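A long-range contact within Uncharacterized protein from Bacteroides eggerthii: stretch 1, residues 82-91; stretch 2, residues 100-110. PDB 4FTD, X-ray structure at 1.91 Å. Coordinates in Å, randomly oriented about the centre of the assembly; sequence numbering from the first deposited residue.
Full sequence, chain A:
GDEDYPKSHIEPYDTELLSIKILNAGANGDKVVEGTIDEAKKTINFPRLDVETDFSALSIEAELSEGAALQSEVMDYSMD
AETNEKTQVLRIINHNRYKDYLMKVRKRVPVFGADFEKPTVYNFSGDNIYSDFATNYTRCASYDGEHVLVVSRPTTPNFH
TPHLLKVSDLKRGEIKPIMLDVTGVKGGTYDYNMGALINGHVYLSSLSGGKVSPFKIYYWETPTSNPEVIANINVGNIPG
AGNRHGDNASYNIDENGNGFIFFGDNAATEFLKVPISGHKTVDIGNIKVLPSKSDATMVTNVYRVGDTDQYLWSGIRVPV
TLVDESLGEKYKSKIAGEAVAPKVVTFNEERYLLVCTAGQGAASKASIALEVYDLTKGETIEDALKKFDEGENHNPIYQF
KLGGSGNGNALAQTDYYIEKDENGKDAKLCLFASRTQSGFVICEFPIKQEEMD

Stretch 1 82-91: ETNEKTQVLR
Stretch 2 100-110: DYLMKVRKRVP

How does the contact begin at Thr83 and Asn84? Both lie in a loop, Asn84 at phi/psi -101/-6, before the strand 85-91. Lys107, extended beyond chi1 (m, then t throughout), brings NZ within 2.9 Å of Thr83 O in a weak hydrogen bond. Lys107 N donates to Asn84 O at 2.7 Å, nearly straight at 170°. Asn84 (chi1 m) accepts at OD1 from a water 2.8 Å away, which also donates to Arg108 O.

What register do the strands keep from Glu85 to Thr87? Residues 85-91 and 100-106 are extended (phi -83 to -152°, psi 111 to 157°) and antiparallel, their directions 146° apart, pairing Glu85 with Arg106 through Arg91 with Asp100; side chains alternate between faces. Glu85 (p, t) forms a long salt bridge, OE2 to Lys104 NZ 3.6 Å, with Lys104 t, t, m, t. The N and O of Lys86, Gln88 and Leu90 point across to stretch 2, so each exchanges two hydrogen bonds with its partner. Lys86 N lies 3.0 Å from Val105 O, and Val105 N 2.9 Å from Lys86 O; the Lys86 side chain leads away. The intervening pairs come closer, Thr87 CA 4.2 Å from Lys104 CA. Thr87 (m) reaches diagonally, its CG2 in apolar contact 3.5 Å from Leu102 CD2 (Leu102 m, t).

How does the pairing continue from Gln88 to Arg91? Gln88, its end leading away, bonds Met103 likewise, Met103 N to Gln88 O 2.8 Å. Val89 (t) adds a methyl contact, CG2 to Leu102 CD2 4.0 Å. Leu90 N reaches Tyr101 O at 2.8 Å. Buried Leu90 (t, chi2 137°) places CD1 3.9 Å from SE of selenomethionine Met103 (t, t, chi3 132°) and CD2 4.3 Å from Tyr101 CD1 (Tyr101 m, chi2 85°), an apolar cluster. Arg91 (t, t, m) grips Asp100 (m) in a two-pronged salt bridge, NE to OD1 2.7 Å and NH2 to OD2 2.9 Å, the carboxylate meeting the guanidinium edge.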

# COMPACT_ATOMS: atom_id res chain seq x y z
N GLU A 82 -32.01 1.21 -0.13
CA GLU A 82 -31.09 0.61 -1.11
C GLU A 82 -30.79 1.48 -2.33
O GLU A 82 -29.68 1.44 -2.85
CB GLU A 82 -31.63 -0.74 -1.63
CG GLU A 82 -31.37 -1.93 -0.71
CD GLU A 82 -31.91 -1.72 0.69
OE1 GLU A 82 -33.02 -1.13 0.82
OE2 GLU A 82 -31.22 -2.12 1.65
N THR A 83 -31.79 2.24 -2.79
CA THR A 83 -31.72 3.00 -4.05
C THR A 83 -31.04 4.33 -3.88
O THR A 83 -31.39 5.06 -2.95
CB THR A 83 -33.15 3.24 -4.57
OG1 THR A 83 -33.86 2.00 -4.57
CG2 THR A 83 -33.17 3.82 -5.99
N ASN A 84 -30.09 4.66 -4.77
CA ASN A 84 -29.41 6.00 -4.75
C ASN A 84 -29.88 7.03 -5.76
O ASN A 84 -29.41 8.17 -5.72
CB ASN A 84 -27.88 5.86 -4.83
CG ASN A 84 -27.31 5.16 -3.61
OD1 ASN A 84 -27.57 5.56 -2.48
ND2 ASN A 84 -26.55 4.11 -3.83
N GLU A 85 -30.78 6.64 -6.66
CA GLU A 85 -31.36 7.59 -7.60
C GLU A 85 -32.78 7.22 -8.04
O GLU A 85 -33.19 6.06 -7.97
CB GLU A 85 -30.46 7.80 -8.81
CG GLU A 85 -30.39 6.66 -9.80
CD GLU A 85 -29.53 7.02 -10.99
OE1 GLU A 85 -28.33 7.33 -10.79
OE2 GLU A 85 -30.05 7.00 -12.13
N LYS A 86 -33.51 8.24 -8.49
CA LYS A 86 -34.86 8.09 -8.99
C LYS A 86 -35.13 9.20 -10.00
O LYS A 86 -34.78 10.35 -9.76
CB LYS A 86 -35.86 8.17 -7.82
CG LYS A 86 -37.31 7.98 -8.25
CD LYS A 86 -38.29 7.76 -7.11
CE LYS A 86 -39.71 7.69 -7.66
NZ LYS A 86 -40.66 6.89 -6.84
N THR A 87 -35.78 8.84 -11.11
CA THR A 87 -36.21 9.78 -12.16
C THR A 87 -37.75 9.85 -12.15
O THR A 87 -38.40 8.86 -11.88
CB THR A 87 -35.70 9.32 -13.53
OG1 THR A 87 -34.28 9.27 -13.50
CG2 THR A 87 -36.11 10.27 -14.65
N GLN A 88 -38.29 11.05 -12.36
CA GLN A 88 -39.73 11.36 -12.45
C GLN A 88 -39.86 12.34 -13.65
O GLN A 88 -38.92 13.06 -13.98
CB GLN A 88 -40.26 12.14 -11.23
CG GLN A 88 -40.26 11.46 -9.88
CD GLN A 88 -41.37 10.46 -9.77
OE1 GLN A 88 -41.27 9.36 -10.29
NE2 GLN A 88 -42.45 10.83 -9.10
N VAL A 89 -41.05 12.40 -14.24
CA VAL A 89 -41.36 13.33 -15.32
C VAL A 89 -41.72 14.67 -14.70
O VAL A 89 -42.52 14.73 -13.78
CB VAL A 89 -42.50 12.81 -16.23
CG1 VAL A 89 -42.96 13.90 -17.17
CG2 VAL A 89 -42.03 11.61 -17.06
N LEU A 90 -41.07 15.74 -15.15
CA LEU A 90 -41.47 17.10 -14.83
C LEU A 90 -42.12 17.64 -16.09
O LEU A 90 -41.45 17.78 -17.12
CB LEU A 90 -40.31 18.00 -14.45
CG LEU A 90 -40.67 19.45 -14.11
CD1 LEU A 90 -39.93 19.93 -12.90
CD2 LEU A 90 -40.37 20.38 -15.28
N ARG A 91 -43.42 17.92 -16.00
CA ARG A 91 -44.20 18.41 -17.12
C ARG A 91 -44.48 19.93 -17.02
O ARG A 91 -44.92 20.41 -15.99
CB ARG A 91 -45.50 17.61 -17.24
CG ARG A 91 -46.50 18.11 -18.29
CD ARG A 91 -47.63 17.13 -18.54
NE ARG A 91 -47.09 15.86 -19.03
CZ ARG A 91 -47.77 14.72 -19.13
NH1 ARG A 91 -49.05 14.64 -18.79
NH2 ARG A 91 -47.14 13.64 -19.59
N ASP A 100 -42.30 17.37 -21.61
CA ASP A 100 -41.87 16.51 -20.51
C ASP A 100 -40.34 16.45 -20.41
O ASP A 100 -39.64 16.21 -21.39
CB ASP A 100 -42.42 15.11 -20.69
CG ASP A 100 -43.93 14.99 -20.38
OD1 ASP A 100 -44.54 15.93 -19.83
OD2 ASP A 100 -44.50 13.90 -20.67
N TYR A 101 -39.83 16.69 -19.20
CA TYR A 101 -38.41 16.59 -18.88
C TYR A 101 -38.28 15.40 -17.93
O TYR A 101 -39.16 15.17 -17.10
CB TYR A 101 -37.94 17.88 -18.16
CG TYR A 101 -37.87 19.10 -19.05
CD1 TYR A 101 -38.99 19.89 -19.29
CD2 TYR A 101 -36.66 19.49 -19.62
CE1 TYR A 101 -38.92 21.02 -20.09
CE2 TYR A 101 -36.60 20.62 -20.43
CZ TYR A 101 -37.73 21.38 -20.65
OH TYR A 101 -37.69 22.50 -21.45
N LEU A 102 -37.19 14.65 -18.07
CA LEU A 102 -36.86 13.55 -17.17
C LEU A 102 -35.95 14.11 -16.07
O LEU A 102 -34.79 14.46 -16.33
CB LEU A 102 -36.18 12.40 -17.91
CG LEU A 102 -37.16 11.46 -18.59
CD1 LEU A 102 -36.42 10.35 -19.35
CD2 LEU A 102 -38.09 10.89 -17.51
N MSE A 103 -36.49 14.18 -14.86
CA MSE A 103 -35.80 14.80 -13.74
C MSE A 103 -35.25 13.76 -12.78
O MSE A 103 -36.02 13.03 -12.17
CB MSE A 103 -36.72 15.78 -13.02
CG MSE A 103 -36.04 16.48 -11.86
SE MSE A 103 -37.11 17.95 -11.14
CE MSE A 103 -36.99 17.54 -9.16
N LYS A 104 -33.92 13.72 -12.65
CA LYS A 104 -33.23 12.73 -11.83
C LYS A 104 -32.73 13.35 -10.52
O LYS A 104 -32.08 14.40 -10.54
CB LYS A 104 -32.05 12.12 -12.59
CG LYS A 104 -31.38 10.94 -11.87
CD LYS A 104 -30.09 10.52 -12.56
CE LYS A 104 -30.36 9.91 -13.93
NZ LYS A 104 -29.09 9.48 -14.56
N VAL A 105 -33.08 12.72 -9.40
CA VAL A 105 -32.60 13.11 -8.09
C VAL A 105 -31.76 11.93 -7.55
O VAL A 105 -32.19 10.78 -7.63
CB VAL A 105 -33.73 13.48 -7.10
CG1 VAL A 105 -33.16 13.71 -5.72
CG2 VAL A 105 -34.49 14.73 -7.57
N ARG A 106 -30.59 12.27 -6.99
CA ARG A 106 -29.59 11.31 -6.54
C ARG A 106 -29.14 11.55 -5.10
O ARG A 106 -29.05 12.71 -4.68
CB ARG A 106 -28.38 11.42 -7.45
CG ARG A 106 -28.69 11.08 -8.89
CD ARG A 106 -27.47 11.27 -9.77
NE ARG A 106 -27.11 12.68 -9.87
CZ ARG A 106 -25.88 13.14 -10.06
NH1 ARG A 106 -24.85 12.32 -10.16
NH2 ARG A 106 -25.67 14.45 -10.13
N LYS A 107 -28.89 10.46 -4.36
CA LYS A 107 -28.37 10.50 -2.99
C LYS A 107 -26.86 10.57 -3.05
O LYS A 107 -26.23 9.99 -3.95
CB LYS A 107 -28.71 9.23 -2.17
CG LYS A 107 -30.18 8.99 -1.81
CD LYS A 107 -30.39 7.63 -1.14
CE LYS A 107 -31.87 7.35 -0.93
NZ LYS A 107 -32.13 6.03 -0.29
N ARG A 108 -26.27 11.21 -2.05
CA ARG A 108 -24.82 11.16 -1.89
C ARG A 108 -24.39 9.74 -1.55
O ARG A 108 -25.11 9.03 -0.87
CB ARG A 108 -24.36 12.09 -0.79
CG ARG A 108 -24.48 13.53 -1.22
CD ARG A 108 -24.23 14.44 -0.06
NE ARG A 108 -22.89 14.23 0.45
CZ ARG A 108 -22.49 14.54 1.67
NH1 ARG A 108 -23.34 15.08 2.56
NH2 ARG A 108 -21.23 14.31 2.02
N VAL A 109 -23.22 9.36 -2.06
CA VAL A 109 -22.66 8.03 -1.86
C VAL A 109 -21.29 8.24 -1.22
O VAL A 109 -20.41 8.81 -1.86
CB VAL A 109 -22.54 7.29 -3.21
CG1 VAL A 109 -21.81 5.96 -3.05
CG2 VAL A 109 -23.93 7.10 -3.81
N PRO A 110 -21.10 7.80 0.04
CA PRO A 110 -19.78 7.92 0.66
C PRO A 110 -18.74 7.10 -0.06
O PRO A 110 -19.09 6.08 -0.64
CB PRO A 110 -20.02 7.39 2.07
CG PRO A 110 -21.44 7.71 2.34
CD PRO A 110 -22.10 7.39 1.03
O HOH W 1 -26.04 6.73 -0.42